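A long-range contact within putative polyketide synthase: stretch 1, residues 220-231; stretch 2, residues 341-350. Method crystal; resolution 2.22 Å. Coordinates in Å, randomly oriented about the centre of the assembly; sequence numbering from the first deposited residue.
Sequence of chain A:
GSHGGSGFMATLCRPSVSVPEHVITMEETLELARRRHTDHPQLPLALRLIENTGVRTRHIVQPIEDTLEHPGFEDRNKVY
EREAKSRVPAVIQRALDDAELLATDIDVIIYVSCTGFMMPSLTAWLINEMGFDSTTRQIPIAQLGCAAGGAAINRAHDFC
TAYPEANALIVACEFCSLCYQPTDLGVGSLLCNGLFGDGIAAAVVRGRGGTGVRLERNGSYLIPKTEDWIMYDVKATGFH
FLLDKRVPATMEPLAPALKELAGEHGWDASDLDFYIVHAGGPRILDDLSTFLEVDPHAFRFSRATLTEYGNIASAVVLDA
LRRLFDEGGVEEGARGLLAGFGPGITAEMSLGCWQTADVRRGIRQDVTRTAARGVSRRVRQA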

# COMPACT_ATOMS: atom_id res chain seq x y z
N SER A 220 15.48 -7.18 -0.92
CA SER A 220 14.52 -7.70 0.04
C SER A 220 14.83 -9.14 0.38
O SER A 220 15.64 -9.79 -0.28
CB SER A 220 13.10 -7.60 -0.53
OG SER A 220 12.17 -8.24 0.32
N TYR A 221 14.18 -9.65 1.42
CA TYR A 221 14.36 -11.02 1.83
C TYR A 221 13.21 -11.42 2.74
O TYR A 221 12.95 -10.76 3.74
CB TYR A 221 15.71 -11.21 2.55
CG TYR A 221 15.89 -12.61 3.08
CD1 TYR A 221 15.44 -12.95 4.36
CD2 TYR A 221 16.43 -13.62 2.28
CE1 TYR A 221 15.51 -14.26 4.82
CE2 TYR A 221 16.51 -14.93 2.73
CZ TYR A 221 16.04 -15.25 4.01
OH TYR A 221 16.08 -16.56 4.45
N LEU A 222 12.54 -12.51 2.39
CA LEU A 222 11.41 -13.01 3.16
C LEU A 222 11.78 -14.29 3.89
O LEU A 222 12.11 -15.29 3.27
CB LEU A 222 10.22 -13.27 2.24
CG LEU A 222 8.82 -13.52 2.82
CD1 LEU A 222 8.76 -14.84 3.58
CD2 LEU A 222 8.44 -12.35 3.72
N ILE A 223 11.71 -14.26 5.22
CA ILE A 223 12.03 -15.44 6.01
C ILE A 223 10.91 -16.46 5.80
O ILE A 223 9.78 -16.26 6.22
CB ILE A 223 12.12 -15.11 7.51
CG1 ILE A 223 13.30 -14.18 7.76
CG2 ILE A 223 12.24 -16.40 8.31
CD1 ILE A 223 13.53 -13.85 9.22
N PRO A 224 11.23 -17.58 5.14
CA PRO A 224 10.26 -18.64 4.86
C PRO A 224 9.40 -19.04 6.06
O PRO A 224 9.88 -19.10 7.19
CB PRO A 224 11.12 -19.79 4.37
CG PRO A 224 12.23 -19.07 3.64
CD PRO A 224 12.56 -17.95 4.61
N LYS A 225 8.13 -19.31 5.78
CA LYS A 225 7.16 -19.71 6.78
C LYS A 225 7.16 -18.94 8.10
O LYS A 225 7.33 -19.51 9.17
CB LYS A 225 7.27 -21.22 7.06
CG LYS A 225 6.46 -22.06 6.08
CD LYS A 225 4.99 -21.59 6.07
CE LYS A 225 4.19 -22.22 4.93
NZ LYS A 225 2.87 -21.53 4.73
N THR A 226 6.96 -17.63 8.00
CA THR A 226 6.89 -16.77 9.17
C THR A 226 5.81 -15.70 8.91
O THR A 226 5.77 -14.67 9.58
CB THR A 226 8.25 -16.08 9.45
OG1 THR A 226 8.74 -15.50 8.24
CG2 THR A 226 9.26 -17.09 9.95
N GLU A 227 4.95 -15.99 7.94
CA GLU A 227 3.87 -15.09 7.53
C GLU A 227 3.04 -14.56 8.69
O GLU A 227 2.77 -13.36 8.75
CB GLU A 227 2.95 -15.76 6.51
CG GLU A 227 3.65 -16.25 5.27
CD GLU A 227 4.05 -17.72 5.36
OE1 GLU A 227 4.32 -18.22 6.48
OE2 GLU A 227 4.11 -18.37 4.29
N ASP A 228 2.65 -15.45 9.59
CA ASP A 228 1.83 -15.08 10.74
C ASP A 228 2.62 -14.73 11.99
O ASP A 228 2.04 -14.61 13.07
CB ASP A 228 0.83 -16.19 11.08
CG ASP A 228 1.50 -17.47 11.57
OD1 ASP A 228 2.27 -17.43 12.56
OD2 ASP A 228 1.26 -18.54 10.96
N TRP A 229 3.93 -14.56 11.86
CA TRP A 229 4.75 -14.24 13.02
C TRP A 229 4.68 -12.79 13.51
O TRP A 229 4.79 -12.54 14.70
CB TRP A 229 6.19 -14.68 12.75
CG TRP A 229 6.30 -16.18 12.84
CD1 TRP A 229 5.29 -17.09 12.68
CD2 TRP A 229 7.47 -16.94 13.16
NE1 TRP A 229 5.76 -18.36 12.89
CE2 TRP A 229 7.09 -18.30 13.18
CE3 TRP A 229 8.80 -16.60 13.43
CZ2 TRP A 229 8.00 -19.32 13.47
CZ3 TRP A 229 9.70 -17.62 13.72
CH2 TRP A 229 9.30 -18.97 13.73
N ILE A 230 4.47 -11.85 12.58
CA ILE A 230 4.31 -10.43 12.93
C ILE A 230 3.15 -9.97 12.05
O ILE A 230 3.33 -9.60 10.88
CB ILE A 230 5.58 -9.62 12.62
CG1 ILE A 230 6.81 -10.36 13.16
CG2 ILE A 230 5.47 -8.26 13.29
CD1 ILE A 230 8.13 -9.63 12.97
N MET A 231 1.96 -9.99 12.61
CA MET A 231 0.76 -9.67 11.85
C MET A 231 -0.35 -8.98 12.62
O MET A 231 -0.30 -8.80 13.83
CB MET A 231 0.17 -10.96 11.30
CG MET A 231 -0.40 -11.83 12.43
SD MET A 231 -0.95 -13.45 11.91
CE MET A 231 -2.54 -13.03 11.12
N PHE A 341 12.73 -4.33 9.41
CA PHE A 341 12.15 -5.66 9.58
C PHE A 341 10.72 -5.57 10.09
O PHE A 341 10.42 -4.76 10.96
CB PHE A 341 13.00 -6.48 10.56
CG PHE A 341 14.44 -6.60 10.16
CD1 PHE A 341 15.44 -6.59 11.13
CD2 PHE A 341 14.80 -6.69 8.82
CE1 PHE A 341 16.79 -6.67 10.76
CE2 PHE A 341 16.15 -6.76 8.45
CZ PHE A 341 17.14 -6.75 9.43
N GLY A 342 9.85 -6.43 9.57
CA GLY A 342 8.45 -6.44 9.99
C GLY A 342 7.65 -7.57 9.38
O GLY A 342 8.19 -8.64 9.11
N PRO A 343 6.33 -7.37 9.15
CA PRO A 343 5.42 -8.35 8.57
C PRO A 343 5.99 -9.12 7.36
O PRO A 343 6.45 -8.51 6.40
CB PRO A 343 4.21 -7.50 8.20
CG PRO A 343 4.16 -6.53 9.33
CD PRO A 343 5.61 -6.12 9.50
N GLY A 344 5.93 -10.44 7.42
CA GLY A 344 6.45 -11.24 6.32
C GLY A 344 6.85 -12.66 6.71
O GLY A 344 6.22 -13.62 6.28
N ILE A 345 7.91 -12.80 7.50
CA ILE A 345 8.71 -11.69 8.01
C ILE A 345 9.54 -11.09 6.88
O ILE A 345 10.26 -11.81 6.18
CB ILE A 345 9.63 -12.18 9.15
CG1 ILE A 345 8.78 -12.66 10.33
CG2 ILE A 345 10.58 -11.07 9.57
CD1 ILE A 345 9.56 -13.24 11.49
N THR A 346 9.42 -9.78 6.70
CA THR A 346 10.15 -9.09 5.64
C THR A 346 11.31 -8.26 6.15
O THR A 346 11.31 -7.77 7.28
CB THR A 346 9.23 -8.15 4.86
OG1 THR A 346 8.16 -8.92 4.29
CG2 THR A 346 10.00 -7.46 3.74
N ALA A 347 12.31 -8.10 5.28
CA ALA A 347 13.50 -7.34 5.59
C ALA A 347 13.87 -6.47 4.39
O ALA A 347 14.21 -6.98 3.33
CB ALA A 347 14.65 -8.29 5.91
N GLU A 348 13.76 -5.16 4.56
CA GLU A 348 14.12 -4.24 3.49
C GLU A 348 15.50 -3.71 3.83
O GLU A 348 15.65 -2.81 4.66
CB GLU A 348 13.10 -3.11 3.38
CG GLU A 348 11.72 -3.54 2.88
CD GLU A 348 11.73 -4.05 1.44
OE1 GLU A 348 12.40 -5.06 1.17
OE2 GLU A 348 11.08 -3.43 0.57
N MET A 349 16.51 -4.28 3.18
CA MET A 349 17.90 -3.91 3.39
C MET A 349 18.36 -2.92 2.34
O MET A 349 17.88 -2.93 1.21
CB MET A 349 18.76 -5.18 3.34
CG MET A 349 18.32 -6.22 4.35
SD MET A 349 18.77 -7.92 3.93
CE MET A 349 17.46 -8.35 2.77
N SER A 350 19.30 -2.06 2.71
CA SER A 350 19.83 -1.05 1.80
C SER A 350 21.30 -0.73 2.11
O SER A 350 21.63 -0.36 3.24
CB SER A 350 18.98 0.22 1.91
OG SER A 350 19.48 1.25 1.07
O HOH W 1 6.91 -16.21 5.88
O HOH W 2 5.16 -12.03 9.48

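Residues 220-222 form a weakly bonded strand that runs antiparallel to the strand 346-350, their axes at 165° and approaching to 4.9 Å. Tyr221 lies opposite Ala347, and the two backbone bonds joining them are weak: Tyr221 N donates to Ala347 O (3.3 Å) and Ala347 N to Tyr221 O (3.1 Å), both bent. The pairing tightens at Ile223, whose N gives a straighter hydrogen bond to Ile345 O (3.0 Å).

Beyond this point the first stretch turns, and side chain and solvent take over from the ladder. Thr226 suits the turn because its hydroxyl can both give and receive: OG1 donates to Ile223 O in a very short bond (2.4 Å) and accepts an almost linear one from Ile345 N (2.9 Å). Water 1 donates to Ile223 O and Gly344 O and accepts from Thr226 N, while water 2 accepts from Gly344 N (2.7 Å) and Ile230 N (3.2 Å), so each water joins backbone groups of the two stretches, including like groups, two donors or two acceptors, that could not bond to each other.

Gly344 precedes a cis peptide bond to Ile345. Its phi/psi of 156/-68 by itself calls for glycine, since a CB would jam against the preceding carbonyl; separately, an ideal CB on Gly344 would lie only 2.8 Å from Leu222 CD2, a clash. The bare backbone also lets Leu222 CD2 come within 3.4 Å of Gly344 C.

Ile345 has the largest area covered in this contact. Its branched, apolar side chain meets several partners: CG2 lies 4.1 Å from Ile223 CD1, CG1 4.1 Å from Ile230 CD1, and CD1 3.9 Å from Trp229 CB. Ile230, also buried, reaches Pro343 as well, CG2 to CD at 4.4 Å. At the other end, the flexible Met349 brings its CE to 3.4 Å from Tyr221 CB, covering apolar surface beside the weak backbone pair.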